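Local coordinates for protein acetyltransferase, GNAT family (Streptococcus agalactiae 2603V/R, PDB 2Q7B) that probably catalyses transfer of an acetyl group to an amine nitrogen, the reaction of GNAT-type N-acetyltransferases, at residues A96-F101 with E120-F125; L136-P139 with S145-F148. All blocks are in the same frame, centred on the assembly; numbering follows the deposited sequence. Where two conformers were deposited one is given.

Contact 1 (A96-F101 with E120-F125); sequences AVLKKF and ERFMLF
Leu98 on strand 95-103 meets Phe122 on helix 114-128, and their CA atoms, 8.1 Å apart, mark where the backbones of 96-101 and 120-125 come nearest. At this separation Leu98 and Phe122 meet in the gap between strand and helix, and the side-chain packing is apolar. Both residues send their CB toward the opposite segment.

Leu98 lies over one face of the Phe122 ring. Its CD1 methyl stands 3.9 Å from the ring centroid and only 6° off the normal, a CH-pi contact centred on the aromatic face. The rest of the side chain runs out toward the rim: Leu98 CB is 3.7 Å from Phe122 CZ, and Leu98 CG is 3.8 Å from Phe122 CE2. With Leu98 CG anti to the backbone N (chi1 -173°), the branch extends across the ring. Phe122 reaches far enough to bring its CE2 within 3.7 Å of Leu98 CA, and at the ring edge Val97 O lies 4.1 Å from Phe122 CE2. A broad flat ring suits the helix side because it spans the gap, while a branched leucine fits the strand side because it can cover that ring.

Phe122 also packs on Ile134, Leu88 and Trp74, so its ring is shared among several strands. Val97 points its side chain to the other face of the sheet, where it touches Tyr166 and lies about 4 Å from a bound citrate, probably acquired from the crystallisation liquor. Strand 95-103 and helix 114-128 are the first two elements of a beta-alpha-beta unit completed by the parallel strand 133-139, and this buried strand-helix packing belongs to the central core of the GNAT fold.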
ATOM      1  N   ALA A  96       7.428  22.622 -11.986  1.00 32.41           N
ATOM      2  CA  ALA A  96       6.757  21.381 -11.626  1.00 33.40           C
ATOM      3  C   ALA A  96       7.807  20.363 -11.208  1.00 33.22           C
ATOM      4  O   ALA A  96       8.960  20.440 -11.629  1.00 33.14           O
ATOM      5  CB  ALA A  96       5.947  20.863 -12.776  1.00 33.87           C
ATOM      6  N   VAL A  97       7.406  19.428 -10.357  1.00 32.12           N
ATOM      7  CA  VAL A  97       8.262  18.354  -9.900  1.00 33.17           C
ATOM      8  C   VAL A  97       7.798  17.065 -10.584  1.00 34.36           C
ATOM      9  O   VAL A  97       6.609  16.816 -10.696  1.00 33.01           O
ATOM     10  CB  VAL A  97       8.152  18.145  -8.353  1.00 34.61           C
ATOM     11  CG1 VAL A  97       9.135  17.074  -7.855  1.00 34.64           C
ATOM     12  CG2 VAL A  97       8.404  19.453  -7.622  1.00 33.88           C
ATOM     13  N   LEU A  98       8.760  16.270 -11.048  1.00 35.31           N
ATOM     14  CA  LEU A  98       8.509  14.954 -11.626  1.00 34.39           C
ATOM     15  C   LEU A  98       8.671  13.979 -10.451  1.00 33.31           C
ATOM     16  O   LEU A  98       9.735  13.919  -9.835  1.00 33.95           O
ATOM     17  CB  LEU A  98       9.501  14.685 -12.760  1.00 36.01           C
ATOM     18  CG  LEU A  98       9.304  13.425 -13.620  1.00 36.02           C
ATOM     19  CD1 LEU A  98       9.965  13.601 -14.983  1.00 40.52           C
ATOM     20  CD2 LEU A  98       9.801  12.185 -12.919  1.00 35.94           C
ATOM     21  N   LYS A  99       7.594  13.262 -10.123  1.00 33.21           N
ATOM     22  CA  LYS A  99       7.543  12.365  -8.977  1.00 36.07           C
ATOM     23  C   LYS A  99       6.960  11.022  -9.353  1.00 33.30           C
ATOM     24  O   LYS A  99       6.377  10.864 -10.421  1.00 34.35           O
ATOM     25  CB  LYS A  99       6.595  12.940  -7.904  1.00 37.72           C
ATOM     26  CG  LYS A  99       7.047  14.197  -7.202  1.00 42.86           C
ATOM     27  CD  LYS A  99       5.980  14.722  -6.248  1.00 42.12           C
ATOM     28  CE  LYS A  99       5.724  13.832  -5.031  1.00 42.20           C
ATOM     29  NZ  LYS A  99       6.931  13.682  -4.215  1.00 51.33           N
ATOM     30  N   LYS A 100       7.109  10.075  -8.428  1.00 32.86           N
ATOM     31  CA  LYS A 100       6.556   8.743  -8.519  1.00 33.34           C
ATOM     32  C   LYS A 100       6.766   8.090  -9.875  1.00 35.03           C
ATOM     33  O   LYS A 100       5.846   7.514 -10.440  1.00 33.73           O
ATOM     34  CB  LYS A 100       5.083   8.774  -8.144  1.00 34.56           C
ATOM     35  CG  LYS A 100       4.807   9.376  -6.754  1.00 35.97           C
ATOM     36  CD  LYS A 100       5.561   8.671  -5.629  1.00 41.04           C
ATOM     37  CE  LYS A 100       5.355   9.364  -4.295  1.00 37.92           C
ATOM     38  NZ  LYS A 100       6.609   9.346  -3.492  1.00 40.41           N
ATOM     39  N   PHE A 101       8.009   8.163 -10.352  1.00 35.15           N
ATOM     40  CA  PHE A 101       8.376   7.609 -11.641  1.00 34.85           C
ATOM     41  C   PHE A 101       8.916   6.188 -11.463  1.00 34.32           C
ATOM     42  O   PHE A 101      10.042   6.000 -11.031  1.00 35.34           O
ATOM     43  CB  PHE A 101       9.367   8.543 -12.309  1.00 35.49           C
ATOM     44  CG  PHE A 101       9.808   8.110 -13.682  1.00 35.53           C
ATOM     45  CD1 PHE A 101       9.014   7.335 -14.521  1.00 36.78           C
ATOM     46  CD2 PHE A 101      10.977   8.619 -14.186  1.00 50.87           C
ATOM     47  CE1 PHE A 101       9.442   7.000 -15.775  1.00 38.53           C
ATOM     48  CE2 PHE A 101      11.389   8.311 -15.437  1.00 49.75           C
ATOM     49  CZ  PHE A 101      10.624   7.486 -16.234  1.00 44.81           C
ATOM     50  N   GLU A 120       7.557  11.042 -21.871  1.00 40.33           N
ATOM     51  CA  GLU A 120       6.957  11.780 -22.980  1.00 41.70           C
ATOM     52  C   GLU A 120       5.551  12.275 -22.660  1.00 40.63           C
ATOM     53  O   GLU A 120       5.194  13.390 -23.035  1.00 37.85           O
ATOM     54  CB  GLU A 120       6.914  10.930 -24.260  1.00 42.43           C
ATOM     55  CG  GLU A 120       8.249  10.843 -24.979  1.00 45.59           C
ATOM     56  CD  GLU A 120       8.280   9.774 -26.082  1.00 47.91           C
ATOM     57  OE1 GLU A 120       7.227   9.151 -26.377  1.00 55.19           O
ATOM     58  OE2 GLU A 120       9.377   9.546 -26.641  1.00 53.25           O
ATOM     59  N   ARG A 121       4.748  11.451 -21.988  1.00 39.62           N
ATOM     60  CA  ARG A 121       3.391  11.848 -21.630  1.00 41.28           C
ATOM     61  C   ARG A 121       3.414  12.985 -20.592  1.00 42.27           C
ATOM     62  O   ARG A 121       2.623  13.951 -20.685  1.00 42.16           O
ATOM     63  CB  ARG A 121       2.588  10.649 -21.128  1.00 42.58           C
ATOM     64  CG  ARG A 121       1.193  11.023 -20.660  1.00 48.81           C
ATOM     65  CD  ARG A 121       0.286  11.388 -21.810  1.00 49.29           C
ATOM     66  NE  ARG A 121      -0.255  10.157 -22.357  1.00 50.40           N
ATOM     67  CZ  ARG A 121      -1.464   9.654 -22.093  1.00 51.44           C
ATOM     68  NH1 ARG A 121      -2.367  10.292 -21.328  1.00 42.85           N
ATOM     69  NH2 ARG A 121      -1.794   8.500 -22.657  1.00 52.25           N
ATOM     70  N   PHE A 122       4.302  12.843 -19.597  1.00 40.43           N
ATOM     71  CA  PHE A 122       4.555  13.870 -18.596  1.00 39.24           C
ATOM     72  C   PHE A 122       4.823  15.181 -19.305  1.00 40.64           C
ATOM     73  O   PHE A 122       4.271  16.224 -18.947  1.00 38.50           O
ATOM     74  CB  PHE A 122       5.776  13.479 -17.751  1.00 41.67           C
ATOM     75  CG  PHE A 122       6.220  14.523 -16.752  1.00 38.73           C
ATOM     76  CD1 PHE A 122       7.079  15.544 -17.132  1.00 44.49           C
ATOM     77  CD2 PHE A 122       5.819  14.462 -15.439  1.00 40.92           C
ATOM     78  CE1 PHE A 122       7.501  16.509 -16.230  1.00 42.07           C
ATOM     79  CE2 PHE A 122       6.251  15.413 -14.531  1.00 41.12           C
ATOM     80  CZ  PHE A 122       7.096  16.443 -14.932  1.00 38.66           C
HETATM   81  N   MSE A 123       5.672  15.135 -20.325  1.00 41.25           N
HETATM   82  CA  MSE A 123       5.986  16.367 -21.027  1.00 43.40           C
HETATM   83  C   MSE A 123       5.011  17.040 -21.918  1.00 40.56           C
HETATM   84  O   MSE A 123       5.065  18.256 -22.040  1.00 40.29           O
HETATM   85  CB  MSE A 123       7.430  16.489 -21.417  1.00 44.91           C
HETATM   86  CG  MSE A 123       7.949  17.342 -20.284  1.00 42.68           C
HETATM   87 SE   MSE A 123       9.630  17.075 -19.955  0.75 54.46          SE
HETATM   88  CE  MSE A 123       9.847  17.940 -18.648  1.00 48.62           C
ATOM     89  N   LEU A 124       4.111  16.271 -22.520  0.50 39.92           N
ATOM     90  CA  LEU A 124       3.023  16.846 -23.295  0.50 38.94           C
ATOM     91  C   LEU A 124       2.184  17.710 -22.343  0.50 38.49           C
ATOM     92  O   LEU A 124       1.758  18.808 -22.691  0.50 37.64           O
ATOM     93  CB  LEU A 124       2.155  15.744 -23.908  0.50 39.10           C
ATOM     94  CG  LEU A 124       1.045  16.223 -24.848  0.50 38.89           C
ATOM     95  N   PHE A 125       1.972  17.211 -21.128  1.00 37.67           N
ATOM     96  CA  PHE A 125       1.203  17.925 -20.121  1.00 38.27           C
ATOM     97  C   PHE A 125       1.989  19.130 -19.585  1.00 39.22           C
ATOM     98  O   PHE A 125       1.437  20.212 -19.449  1.00 39.30           O
ATOM     99  CB  PHE A 125       0.852  16.978 -18.968  1.00 38.72           C
ATOM    100  CG  PHE A 125      -0.096  17.565 -17.943  1.00 39.22           C
ATOM    101  CD1 PHE A 125      -1.468  17.446 -18.105  1.00 39.16           C
ATOM    102  CD2 PHE A 125       0.386  18.197 -16.800  1.00 39.32           C
ATOM    103  CE1 PHE A 125      -2.344  17.974 -17.157  1.00 41.56           C
ATOM    104  CE2 PHE A 125      -0.474  18.712 -15.862  1.00 36.73           C
ATOM    105  CZ  PHE A 125      -1.844  18.607 -16.037  1.00 39.80           C
TER

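Contact 2 (L136-P139 with S145-F148); sequences LDTP and SHFF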
ATOM      1  N   LEU A 136      13.500  17.223 -10.134  1.00 41.13           N
ATOM      2  CA  LEU A 136      13.262  15.901  -9.579  1.00 40.85           C
ATOM      3  C   LEU A 136      14.444  15.502  -8.751  1.00 39.65           C
ATOM      4  O   LEU A 136      15.524  16.089  -8.880  1.00 38.82           O
ATOM      5  CB  LEU A 136      13.033  14.881 -10.697  1.00 42.88           C
ATOM      6  CG  LEU A 136      14.161  14.587 -11.699  1.00 44.36           C
ATOM      7  CD1 LEU A 136      15.170  13.543 -11.176  1.00 42.20           C
ATOM      8  CD2 LEU A 136      13.557  14.070 -12.992  1.00 46.33           C
ATOM      9  N   ASP A 137      14.258  14.511  -7.892  1.00 38.40           N
ATOM     10  CA  ASP A 137      15.402  13.980  -7.186  1.00 40.34           C
ATOM     11  C   ASP A 137      15.463  12.486  -7.440  1.00 39.64           C
ATOM     12  O   ASP A 137      14.467  11.857  -7.796  1.00 38.11           O
ATOM     13  CB  ASP A 137      15.424  14.310  -5.689  1.00 43.97           C
ATOM     14  CG  ASP A 137      14.451  13.502  -4.917  1.00 48.77           C
ATOM     15  OD1 ASP A 137      13.318  13.434  -5.396  1.00 65.48           O
ATOM     16  OD2 ASP A 137      14.810  12.963  -3.850  1.00 60.79           O
ATOM     17  N   THR A 138      16.653  11.937  -7.267  1.00 39.89           N
ATOM     18  CA  THR A 138      16.904  10.539  -7.513  1.00 41.81           C
ATOM     19  C   THR A 138      18.004  10.083  -6.556  1.00 42.10           C
ATOM     20  O   THR A 138      18.938  10.839  -6.320  1.00 44.52           O
ATOM     21  CB  THR A 138      17.315  10.321  -9.015  1.00 41.86           C
ATOM     22  OG1 THR A 138      17.777   8.985  -9.203  1.00 47.39           O
ATOM     23  CG2 THR A 138      18.407  11.281  -9.457  1.00 38.73           C
ATOM     24  N   PRO A 139      17.896   8.864  -5.988  1.00 43.89           N
ATOM     25  CA  PRO A 139      18.965   8.385  -5.093  1.00 43.98           C
ATOM     26  C   PRO A 139      20.356   8.404  -5.748  1.00 44.55           C
ATOM     27  O   PRO A 139      20.492   8.068  -6.931  1.00 42.19           O
ATOM     28  CB  PRO A 139      18.541   6.955  -4.766  1.00 44.62           C
ATOM     29  CG  PRO A 139      17.068   6.925  -4.989  1.00 44.79           C
ATOM     30  CD  PRO A 139      16.795   7.885  -6.101  1.00 44.33           C
ATOM     31  N   SER A 145      19.163   5.195 -13.464  1.00 47.70           N
ATOM     32  CA  SER A 145      18.229   6.313 -13.545  1.00 47.82           C
ATOM     33  C   SER A 145      18.923   7.617 -13.908  1.00 45.71           C
ATOM     34  O   SER A 145      18.373   8.399 -14.665  1.00 44.87           O
ATOM     35  CB  SER A 145      17.473   6.500 -12.234  1.00 49.01           C
ATOM     36  OG  SER A 145      16.812   5.304 -11.881  1.00 55.61           O
ATOM     37  N   HIS A 146      20.120   7.853 -13.376  1.00 46.24           N
ATOM     38  CA  HIS A 146      20.867   9.081 -13.701  1.00 46.71           C
ATOM     39  C   HIS A 146      21.206   9.193 -15.193  1.00 48.38           C
ATOM     40  O   HIS A 146      21.186  10.295 -15.745  1.00 50.29           O
ATOM     41  CB  HIS A 146      22.192   9.185 -12.933  1.00 46.70           C
ATOM     42  CG  HIS A 146      22.045   9.146 -11.449  1.00 46.13           C
ATOM     43  ND1 HIS A 146      23.056   8.717 -10.618  1.00 43.83           N
ATOM     44  CD2 HIS A 146      20.989   9.419 -10.649  1.00 42.88           C
ATOM     45  CE1 HIS A 146      22.642   8.771  -9.365  1.00 42.32           C
ATOM     46  NE2 HIS A 146      21.388   9.185  -9.357  1.00 40.85           N
ATOM     47  N   PHE A 147      21.551   8.071 -15.832  1.00 48.57           N
ATOM     48  CA  PHE A 147      21.885   8.094 -17.268  1.00 49.06           C
ATOM     49  C   PHE A 147      20.587   8.234 -18.073  1.00 46.64           C
ATOM     50  O   PHE A 147      20.548   8.925 -19.080  1.00 45.64           O
ATOM     51  CB  PHE A 147      22.702   6.858 -17.674  1.00 50.08           C
ATOM     52  CG  PHE A 147      23.542   7.055 -18.923  1.00 55.15           C
ATOM     53  CD1 PHE A 147      24.469   8.100 -19.001  1.00 56.38           C
ATOM     54  CD2 PHE A 147      23.463   6.160 -19.987  1.00 58.09           C
ATOM     55  CE1 PHE A 147      25.260   8.276 -20.135  1.00 57.74           C
ATOM     56  CE2 PHE A 147      24.257   6.325 -21.119  1.00 55.24           C
ATOM     57  CZ  PHE A 147      25.160   7.384 -21.192  1.00 56.92           C
ATOM     58  N   PHE A 148      19.526   7.582 -17.605  1.00 46.61           N
ATOM     59  CA  PHE A 148      18.204   7.723 -18.211  1.00 45.56           C
ATOM     60  C   PHE A 148      17.768   9.201 -18.195  1.00 43.78           C
ATOM     61  O   PHE A 148      17.386   9.723 -19.237  1.00 41.62           O
ATOM     62  CB  PHE A 148      17.141   6.824 -17.519  1.00 46.48           C
ATOM     63  CG  PHE A 148      15.743   7.061 -18.027  1.00 47.33           C
ATOM     64  CD1 PHE A 148      15.280   6.402 -19.150  1.00 47.53           C
ATOM     65  CD2 PHE A 148      14.915   7.993 -17.421  1.00 47.61           C
ATOM     66  CE1 PHE A 148      14.007   6.653 -19.645  1.00 43.14           C
ATOM     67  CE2 PHE A 148      13.657   8.248 -17.929  1.00 50.78           C
ATOM     68  CZ  PHE A 148      13.208   7.571 -19.040  1.00 46.09           C
TER
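A partly buried contact, one side-chain-to-backbone hydrogen bond with packing beside it, joins the end of strand 133-139 to helix 143-150, which follows after a short connection. Its key bond runs from the side chain of His146 to the backbone of Pro139: His146 NE2 donates to Pro139 O over 2.8 Å. The bond is bent, with an angle of 131° at the hydrogen. The donor stands above the carbonyl plane, and the oxygen is tilted 24° out of the imidazole plane. The donor is NE2, so this nitrogen carries the proton in the bond, and the NE2-CD2 side of the ring is the one turned to the strand.

Thr138 packs beside the same edge. Its CG2 methyl comes to 3.4 Å from His146 CD2, and its OG1 to 3.5 Å from the same carbon, so both branches of the threonine border the ring. Because OG1 is anti to the backbone N (chi1 170°), it also faces the helix, reaching 3.9 Å from Ser145 CB. The hydroxyl of Ser145 itself bonds to Glu142. Beta-branched Thr138 suits an extended strand, while histidine carries its N-H donor at the far side of the ring, far enough from the helix to meet the strand carbonyl.

Thr138 also touches Tyr149 and Tyr176, and His146 packs on Arg174 of the adjacent antiparallel strand 173-179. The whole is a strand-to-helix connection closed by a side-chain-to-backbone bond, in the C-terminal half of the GNAT fold.

Contact 1 is wholly buried near the middle of the chain, whereas contact 2, its centre about 14 Å from that of contact 1, is only partly buried. Their chemistry follows: aliphatic-aromatic packing in the first, and one side-chain-to-backbone hydrogen bond, with threonine packed against the imidazole edge, in the second. Strands 95-103 and 133-139 are parallel neighbours in one sheet, and helix 114-128 connects them, so the contacts succeed one another along the chain. They also touch directly: Phe101 CE2 packs 3.4 Å from Phe148 CE2, and Leu98 O lies 3.5 Å from Leu136 CB. Together they pack two successive helices against adjoining strands.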